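JamJ (Lyngbya majuscula, PDB 5DOZ) is an NADPH-binding enoyl reductase of a polyketide synthase that forms a cyclopropane ring, probably by hydride transfer to an enoyl intermediate on the carrier protein. Local coordinates at residues 58-61 and 62-66; 68-71 and 72-75; 277-280 and 281-285. All blocks are in the same frame, centred on the assembly; numbering follows the deposited sequence.

In the fold
Two short helices and one 3-10 turn show how contacts between near neighbours in sequence differ in chemistry with their place in the fold. All lie near the surface, each with a single buried residue. Contacts 1 and 2 belong to the GroES-like part and touch each other: Asn62 O of helix 59-64 probably accepts a hydrogen bond from Ile68 N, 3.2 Å away. Contact 3, its centre about 17 Å from that of contact 1, covers the helix that follows the edge strand 271-274 of the nucleotide-binding sheet and meets NADPH directly. Contact 1 rests on helical backbone bonds and a hydroxyl-carboxylate pair, contact 2 on a tight turn wrapped round a histidine, and contact 3 on a network of salt bridges.

Contact 1 (58-61 and 62-66); sequences LQEH and NQTKL
Thr64 lays its hydroxyl against the carboxylate of Glu60, one helical turn earlier, with OG1 2.7 Å from Glu60 OE1. The same OG1 is 2.9 Å from the backbone oxygen Glu60 O, so its one proton has two acceptors to choose between. Glu60 reaches forward along the helix because its chain bends at chi2 (-91°), which swings the carboxylate from an outward start onto the threonine. Glu60 O is busy on its own account, accepting Thr64 N at 2.7 Å. This is the i to i+4 pattern of an alpha helix, here the short helix 59-64 of the GroES-like part of the reductase. Asn62 N bonds likewise to Leu58 O (2.8 Å) and Lys65 N to His61 O (3.0 Å), while Gln63 N makes only weak bonds, to Gln59 O and Glu60 O. On another side of the helix the His61 ring receives Lys65 CG over one face, near its rim, while Asn62 OD1 sits at its edge in plane, the amide being turned 66° from the ring. Asn62 holds CG beside its own backbone N (chi1 -68°), which folds the amide back toward the start of the helix; ND2 comes to 3.9 Å from Leu58 CB and is hydrogen-bonded to Asn53 OD1 of helix 48-54. Were Asn62 replaced by an alanine, Asn53 OD1 would probably lose this donor and a gap would open beside Leu58. Leu58 itself packs on Arg49 and Leu52 of helix 48-54, the nearest atoms of its side chain and NADPH being about 7 Å apart.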
loop_
_atom_site.group_PDB
_atom_site.type_symbol
_atom_site.label_atom_id
_atom_site.label_comp_id
_atom_site.label_asym_id
_atom_site.label_seq_id
_atom_site.Cartn_x
_atom_site.Cartn_y
_atom_site.Cartn_z
ATOM N N LEU A 58 4.477 14.309 8.465
ATOM C CA LEU A 58 4.543 13.223 9.445
ATOM C C LEU A 58 5.722 13.420 10.397
ATOM O O LEU A 58 6.305 12.453 10.889
ATOM C CB LEU A 58 4.634 11.863 8.743
ATOM C CG LEU A 58 3.392 11.346 8.008
ATOM C CD1 LEU A 58 3.764 10.210 7.062
ATOM C CD2 LEU A 58 2.312 10.909 8.988
ATOM N N GLN A 59 6.051 14.682 10.661
ATOM C CA GLN A 59 7.223 15.045 11.458
ATOM C C GLN A 59 7.194 14.520 12.892
ATOM O O GLN A 59 8.233 14.127 13.428
ATOM C CB GLN A 59 7.439 16.560 11.450
ATOM C CG GLN A 59 7.985 17.086 10.132
ATOM C CD GLN A 59 8.429 18.533 10.210
ATOM O OE1 GLN A 59 9.140 18.928 11.137
ATOM N NE2 GLN A 59 8.021 19.330 9.225
ATOM N N GLU A 60 6.015 14.516 13.510
ATOM C CA GLU A 60 5.878 13.995 14.868
ATOM C C GLU A 60 5.926 12.471 14.840
ATOM O O GLU A 60 6.699 11.852 15.578
ATOM C CB GLU A 60 4.586 14.496 15.525
ATOM C CG GLU A 60 4.638 14.563 17.049
ATOM C CD GLU A 60 4.169 13.290 17.742
ATOM O OE1 GLU A 60 4.167 12.206 17.117
ATOM O OE2 GLU A 60 3.798 13.373 18.932
ATOM N N HIS A 61 5.099 11.883 13.976
ATOM C CA HIS A 61 5.048 10.436 13.764
ATOM C C HIS A 61 6.442 9.855 13.513
ATOM O O HIS A 61 6.815 8.845 14.114
ATOM C CB HIS A 61 4.105 10.115 12.597
ATOM C CG HIS A 61 3.984 8.654 12.294
ATOM N ND1 HIS A 61 4.793 8.016 11.378
ATOM C CD2 HIS A 61 3.145 7.709 12.778
ATOM C CE1 HIS A 61 4.461 6.739 11.317
ATOM N NE2 HIS A 61 3.465 6.526 12.157
ATOM N N ASN A 62 7.207 10.509 12.639
ATOM C CA ASN A 62 8.582 10.100 12.336
ATOM C C ASN A 62 9.573 10.309 13.488
ATOM O O ASN A 62 10.581 9.601 13.574
ATOM C CB ASN A 62 9.090 10.799 11.069
ATOM C CG ASN A 62 8.368 10.339 9.809
ATOM O OD1 ASN A 62 7.770 9.261 9.766
ATOM N ND2 ASN A 62 8.426 11.161 8.772
ATOM N N GLN A 63 9.293 11.283 14.356
ATOM C CA GLN A 63 10.129 11.542 15.535
ATOM C C GLN A 63 9.809 10.586 16.685
ATOM O O GLN A 63 10.709 10.137 17.395
ATOM C CB GLN A 63 9.985 12.996 16.007
ATOM C CG GLN A 63 10.908 13.368 17.163
ATOM C CD GLN A 63 10.605 14.728 17.772
ATOM O OE1 GLN A 63 11.517 15.512 18.044
ATOM N NE2 GLN A 63 9.323 15.014 17.994
ATOM N N THR A 64 8.524 10.287 16.863
ATOM C CA THR A 64 8.064 9.449 17.969
ATOM C C THR A 64 8.305 7.969 17.689
ATOM O O THR A 64 8.969 7.287 18.471
ATOM C CB THR A 64 6.570 9.686 18.275
ATOM O OG1 THR A 64 6.320 11.091 18.381
ATOM C CG2 THR A 64 6.165 9.011 19.582
ATOM N N LYS A 65 7.772 7.481 16.571
ATOM C CA LYS A 65 7.830 6.057 16.240
ATOM C C LYS A 65 9.156 5.643 15.602
ATOM O O LYS A 65 9.538 4.472 15.650
ATOM C CB LYS A 65 6.641 5.661 15.354
ATOM C CG LYS A 65 5.273 6.041 15.918
ATOM C CD LYS A 65 4.997 5.389 17.270
ATOM C CE LYS A 65 3.576 5.647 17.745
ATOM N NZ LYS A 65 2.555 4.957 16.906
ATOM N N LEU A 66 9.847 6.608 15.000
ATOM C CA LEU A 66 11.187 6.388 14.452
ATOM C C LEU A 66 12.136 7.431 15.050
ATOM O O LEU A 66 11.730 8.213 15.907
ATOM C CB LEU A 66 11.161 6.443 12.917
ATOM C CG LEU A 66 10.231 5.436 12.218
ATOM C CD1 LEU A 66 9.631 5.997 10.935
ATOM C CD2 LEU A 66 10.938 4.112 11.956
#

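Contact 2 (68-71 and 72-75); sequences ITSV and DHLT
The loop between helix 59-64 and strand 79-87 tightens at this point into a brief 3-10 turn, in which Ser70 and His73 hold each other through both backbone and side chain. His73 N binds Ser70 O at 3.2 Å, and the next bond runs from Leu74 N to Val71 O (3.1 Å). Both are i to i+3 hydrogen bonds, the 3-10 pattern. The imidazole then folds back over the start of the turn. With CG beside its own backbone N (chi1 -53°), His73 carries ND1 to 3.3 Å from Ser70 N, which donates a weak hydrogen bond to it. Ser70 OG lies over one face of the ring, 2.9 Å above the plane and toward the rim, while Thr69 OG1 comes within 3.2 Å of CE1 of His73. ND1 thus has the hydroxyls of Thr69 and Ser70 and the N-H of Ser70 close by. Within the same few residues Ser70 OG also accepts a weak bond from Asp72 N, in the manner of an ST turn; its chi1 of 80° sets the hydroxyl between the backbone N and the carbonyl carbon, facing the following peptide. Apolar contact is carried by the other flank. Ile68 CD1 meets Leu74 CD1 at 3.9 Å, methyl against methyl, and Ile68 CG2 lies 4.2 Å from His73 CB. Both Ile68 and Leu74 also rest on Asn62 of helix 59-64, while Val71 packs on Ile13. Lys12 of strand 9-13 donates from NZ to the backbone oxygens of Asp72 and Leu74, fastening the far side of the turn to that strand.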
loop_
_atom_site.group_PDB
_atom_site.type_symbol
_atom_site.label_atom_id
_atom_site.label_comp_id
_atom_site.label_asym_id
_atom_site.label_seq_id
_atom_site.Cartn_x
_atom_site.Cartn_y
_atom_site.Cartn_z
ATOM N N ILE A 68 13.732 9.927 13.428
ATOM C CA ILE A 68 13.908 11.056 12.514
ATOM C C ILE A 68 13.698 12.387 13.237
ATOM O O ILE A 68 12.561 12.774 13.538
ATOM C CB ILE A 68 12.979 10.955 11.280
ATOM C CG1 ILE A 68 13.069 9.555 10.652
ATOM C CG2 ILE A 68 13.330 12.034 10.262
ATOM C CD1 ILE A 68 12.132 9.315 9.488
ATOM N N THR A 69 14.803 13.075 13.518
ATOM C CA THR A 69 14.767 14.362 14.222
ATOM C C THR A 69 14.803 15.539 13.250
ATOM O O THR A 69 14.175 16.573 13.489
ATOM C CB THR A 69 15.932 14.510 15.224
ATOM O OG1 THR A 69 17.183 14.374 14.538
ATOM C CG2 THR A 69 15.835 13.461 16.331
ATOM N N SER A 70 15.545 15.373 12.160
ATOM C CA SER A 70 15.683 16.420 11.159
ATOM C C SER A 70 15.367 15.884 9.770
ATOM O O SER A 70 15.288 14.672 9.562
ATOM C CB SER A 70 17.101 16.998 11.182
ATOM O OG SER A 70 18.009 16.161 10.488
ATOM N N VAL A 71 15.205 16.809 8.827
ATOM C CA VAL A 71 14.965 16.494 7.421
ATOM C C VAL A 71 16.140 15.721 6.804
ATOM O O VAL A 71 15.951 14.908 5.894
ATOM C CB VAL A 71 14.650 17.784 6.619
ATOM C CG1 VAL A 71 15.887 18.663 6.447
ATOM C CG2 VAL A 71 14.020 17.453 5.279
ATOM N N ASP A 72 17.340 15.966 7.330
ATOM C CA ASP A 72 18.572 15.327 6.870
ATOM C C ASP A 72 18.590 13.824 7.125
ATOM O O ASP A 72 19.381 13.097 6.522
ATOM C CB ASP A 72 19.784 15.970 7.555
ATOM C CG ASP A 72 19.831 17.477 7.374
ATOM O OD1 ASP A 72 19.351 17.973 6.330
ATOM O OD2 ASP A 72 20.350 18.166 8.275
ATOM N N HIS A 73 17.723 13.364 8.025
ATOM C CA HIS A 73 17.642 11.945 8.370
ATOM C C HIS A 73 16.522 11.220 7.615
ATOM O O HIS A 73 16.360 10.002 7.745
ATOM C CB HIS A 73 17.474 11.774 9.885
ATOM C CG HIS A 73 18.508 12.501 10.691
ATOM N ND1 HIS A 73 18.182 13.377 11.703
ATOM C CD2 HIS A 73 19.861 12.494 10.620
ATOM C CE1 HIS A 73 19.289 13.869 12.230
ATOM N NE2 HIS A 73 20.321 13.352 11.588
ATOM N N LEU A 74 15.756 11.970 6.827
ATOM C CA LEU A 74 14.633 11.401 6.086
ATOM C C LEU A 74 15.096 10.689 4.813
ATOM O O LEU A 74 15.856 11.240 4.009
ATOM C CB LEU A 74 13.578 12.474 5.771
ATOM C CG LEU A 74 12.208 12.052 5.210
ATOM C CD1 LEU A 74 11.429 11.159 6.170
ATOM C CD2 LEU A 74 11.385 13.278 4.843
ATOM N N THR A 75 14.653 9.448 4.662
ATOM C CA THR A 75 14.840 8.698 3.424
ATOM C C THR A 75 13.459 8.360 2.869
ATOM O O THR A 75 12.441 8.582 3.532
ATOM C CB THR A 75 15.668 7.410 3.640
ATOM O OG1 THR A 75 15.058 6.605 4.658
ATOM C CG2 THR A 75 17.117 7.741 4.038
#

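Contact 3 (277-280 and 281-285); sequences LLEE and FNRDN. With NDP (NADPH dihydro-nicotinamide-adenine-dinucleotide phosphate), chain E.
The nicotinamide end of the NADPH pocket is met by the first turn of helix 277-283, which Phe281 N closes on Leu277 O at 3.0 Å. Leu277 N donates to O7N of the carboxamide at 2.8 Å, nearly straight at 164°. Because this is an early helix N-H, the helix dipole would probably strengthen the grip on the carboxamide oxygen. Asn282 N follows on Leu278 O. Along the helix Arg283 draws together two neighbouring glutamates. Its NH2 forms salt bridges to Glu279 OE2 and to Glu280 OE2, each 2.8 Å long, so one nitrogen serves two carboxylates. They approach differently. Glu280 OE2 lies in the guanidinium plane, but the nitrogen stands above the plane of its carboxylate; Glu279 is met on the anti side of OE2, its carboxylate turned 78° from the guanidinium. A weak bond from Arg283 NE to Glu280 OE1, 3.5 Å, adds a second link to that residue. A bend at chi3 (-84°) brings NH2 of the arginine back toward both acids. Elsewhere on the helix the Phe281 ring stacks with Tyr288, and Leu277 packs on Ile137 and Phe140 of helix 136-149. At the far end Asp284 OD1 caps Gln286 N as the next helix begins. A backbone N-H that holds the nicotinamide carboxamide just past the last parallel strand, here 271-274, is characteristic of the Rossmann domain in medium-chain dehydrogenases and reductases.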
loop_
_atom_site.group_PDB
_atom_site.type_symbol
_atom_site.label_atom_id
_atom_site.label_comp_id
_atom_site.label_asym_id
_atom_site.label_seq_id
_atom_site.Cartn_x
_atom_site.Cartn_y
_atom_site.Cartn_z
ATOM N N LEU A 277 0.266 -1.669 8.448
ATOM C CA LEU A 277 0.933 -2.901 7.999
ATOM C C LEU A 277 2.332 -3.089 8.589
ATOM O O LEU A 277 2.644 -4.159 9.105
ATOM C CB LEU A 277 0.989 -2.973 6.460
ATOM C CG LEU A 277 1.528 -4.247 5.796
ATOM C CD1 LEU A 277 0.578 -5.425 5.986
ATOM C CD2 LEU A 277 1.790 -4.010 4.314
ATOM N N LEU A 278 3.164 -2.051 8.518
ATOM C CA LEU A 278 4.543 -2.148 9.011
ATOM C C LEU A 278 4.593 -2.238 10.534
ATOM O O LEU A 278 5.521 -2.828 11.095
ATOM C CB LEU A 278 5.428 -0.996 8.501
ATOM C CG LEU A 278 5.372 -0.474 7.052
ATOM C CD1 LEU A 278 6.719 0.124 6.662
ATOM C CD2 LEU A 278 4.929 -1.502 6.014
ATOM N N GLU A 279 3.589 -1.659 11.190
ATOM C CA GLU A 279 3.386 -1.811 12.631
ATOM C C GLU A 279 3.046 -3.268 12.968
ATOM O O GLU A 279 3.499 -3.793 13.987
ATOM C CB GLU A 279 2.293 -0.841 13.112
ATOM C CG GLU A 279 1.776 -1.026 14.531
ATOM C CD GLU A 279 0.613 -0.092 14.867
ATOM O OE1 GLU A 279 0.591 1.062 14.380
ATOM O OE2 GLU A 279 -0.290 -0.504 15.628
ATOM N N GLU A 280 2.266 -3.917 12.100
ATOM C CA GLU A 280 1.928 -5.339 12.258
ATOM C C GLU A 280 3.128 -6.270 12.051
ATOM O O GLU A 280 3.229 -7.319 12.694
ATOM C CB GLU A 280 0.767 -5.739 11.335
ATOM C CG GLU A 280 -0.556 -5.036 11.628
ATOM C CD GLU A 280 -0.985 -5.128 13.089
ATOM O OE1 GLU A 280 -0.624 -6.107 13.778
ATOM O OE2 GLU A 280 -1.696 -4.217 13.553
ATOM N N PHE A 281 4.031 -5.888 11.151
ATOM C CA PHE A 281 5.282 -6.618 10.967
ATOM C C PHE A 281 6.205 -6.442 12.180
ATOM O O PHE A 281 6.895 -7.381 12.576
ATOM C CB PHE A 281 5.972 -6.203 9.666
ATOM C CG PHE A 281 7.397 -6.663 9.558
ATOM C CD1 PHE A 281 7.697 -7.963 9.168
ATOM C CD2 PHE A 281 8.443 -5.793 9.846
ATOM C CE1 PHE A 281 9.014 -8.384 9.070
ATOM C CE2 PHE A 281 9.761 -6.212 9.756
ATOM C CZ PHE A 281 10.045 -7.511 9.368
ATOM N N ASN A 282 6.205 -5.243 12.762
ATOM C CA ASN A 282 6.909 -4.968 14.021
ATOM C C ASN A 282 6.575 -5.954 15.137
ATOM O O ASN A 282 7.456 -6.361 15.897
ATOM C CB ASN A 282 6.602 -3.550 14.514
ATOM C CG ASN A 282 7.741 -2.582 14.275
ATOM O OD1 ASN A 282 8.915 -2.925 14.443
ATOM N ND2 ASN A 282 7.399 -1.350 13.899
ATOM N N ARG A 283 5.298 -6.319 15.237
ATOM C CA ARG A 283 4.835 -7.274 16.242
ATOM C C ARG A 283 5.077 -8.730 15.837
ATOM O O ARG A 283 5.352 -9.573 16.687
ATOM C CB ARG A 283 3.355 -7.047 16.562
ATOM C CG ARG A 283 3.101 -5.813 17.416
ATOM C CD ARG A 283 1.632 -5.684 17.801
ATOM N NE ARG A 283 0.839 -5.045 16.756
ATOM C CZ ARG A 283 0.360 -3.803 16.820
ATOM N NH1 ARG A 283 0.583 -3.044 17.890
ATOM N NH2 ARG A 283 -0.354 -3.316 15.809
ATOM N N ASP A 284 4.973 -9.013 14.540
ATOM C CA ASP A 284 5.182 -10.357 14.006
ATOM C C ASP A 284 6.062 -10.278 12.756
ATOM O O ASP A 284 5.587 -9.920 11.675
ATOM C CB ASP A 284 3.830 -11.029 13.699
ATOM C CG ASP A 284 3.975 -12.377 12.990
ATOM O OD1 ASP A 284 5.081 -12.965 12.997
ATOM O OD2 ASP A 284 2.969 -12.852 12.415
ATOM N N ASN A 285 7.343 -10.608 12.913
ATOM C CA ASN A 285 8.306 -10.498 11.814
ATOM C C ASN A 285 8.112 -11.569 10.734
ATOM O O ASN A 285 8.800 -11.555 9.708
ATOM C CB ASN A 285 9.758 -10.502 12.328
ATOM C CG ASN A 285 10.080 -9.327 13.247
ATOM O OD1 ASN A 285 9.383 -8.307 13.269
ATOM N ND2 ASN A 285 11.165 -9.465 14.009
HETATM P PA NDP E . -2.869 6.310 -3.761
HETATM O O1A NDP E . -2.255 7.694 -3.828
HETATM O O2A NDP E . -2.619 5.316 -4.864
HETATM O O5B NDP E . -4.466 6.467 -3.650
HETATM C C5B NDP E . -5.085 7.694 -3.282
HETATM C C4B NDP E . -6.455 7.708 -3.937
HETATM O O4B NDP E . -7.342 8.509 -3.149
HETATM C C3B NDP E . -6.446 8.322 -5.333
HETATM O O3B NDP E . -6.332 7.335 -6.362
HETATM C C2B NDP E . -7.801 8.974 -5.431
HETATM O O2B NDP E . -8.677 8.072 -6.088
HETATM C C1B NDP E . -8.296 9.129 -4.004
HETATM N N9A NDP E . -8.428 10.549 -3.630
HETATM C C8A NDP E . -7.549 11.530 -3.890
HETATM N N7A NDP E . -7.993 12.707 -3.395
HETATM C C5A NDP E . -9.181 12.476 -2.803
HETATM C C6A NDP E . -10.195 13.274 -2.078
HETATM N N6A NDP E . -10.020 14.598 -1.877
HETATM N N1A NDP E . -11.302 12.634 -1.621
HETATM C C2A NDP E . -11.498 11.316 -1.807
HETATM N N3A NDP E . -10.613 10.537 -2.456
HETATM C C4A NDP E . -9.462 11.050 -2.962
HETATM O O3 NDP E . -2.517 5.662 -2.329
HETATM P PN NDP E . -2.604 4.106 -1.925
HETATM O O1N NDP E . -3.716 3.435 -2.674
HETATM O O2N NDP E . -1.220 3.522 -1.977
HETATM O O5D NDP E . -3.039 4.174 -0.375
HETATM C C5D NDP E . -4.244 4.828 0.045
HETATM C C4D NDP E . -4.138 5.255 1.509
HETATM O O4D NDP E . -3.792 4.147 2.344
HETATM C C3D NDP E . -3.055 6.291 1.738
HETATM O O3D NDP E . -3.552 7.215 2.703
HETATM C C2D NDP E . -1.888 5.503 2.304
HETATM O O2D NDP E . -0.991 6.284 3.108
HETATM C C1D NDP E . -2.598 4.412 3.086
HETATM N N1N NDP E . -1.801 3.191 3.203
HETATM C C2N NDP E . -1.721 2.608 4.407
HETATM C C3N NDP E . -1.228 1.317 4.562
HETATM C C7N NDP E . -1.386 0.616 5.881
HETATM O O7N NDP E . -0.599 -0.252 6.222
HETATM N N7N NDP E . -2.404 0.958 6.666
HETATM C C4N NDP E . -0.413 0.689 3.450
HETATM C C5N NDP E . -0.674 1.354 2.176
HETATM C C6N NDP E . -1.274 2.611 2.108
HETATM P P2B NDP E . -10.000 8.590 -6.820
HETATM O O1X NDP E . -9.510 9.590 -7.842
HETATM O O2X NDP E . -10.550 7.321 -7.392
HETATM O O3X NDP E . -10.842 9.184 -5.718
#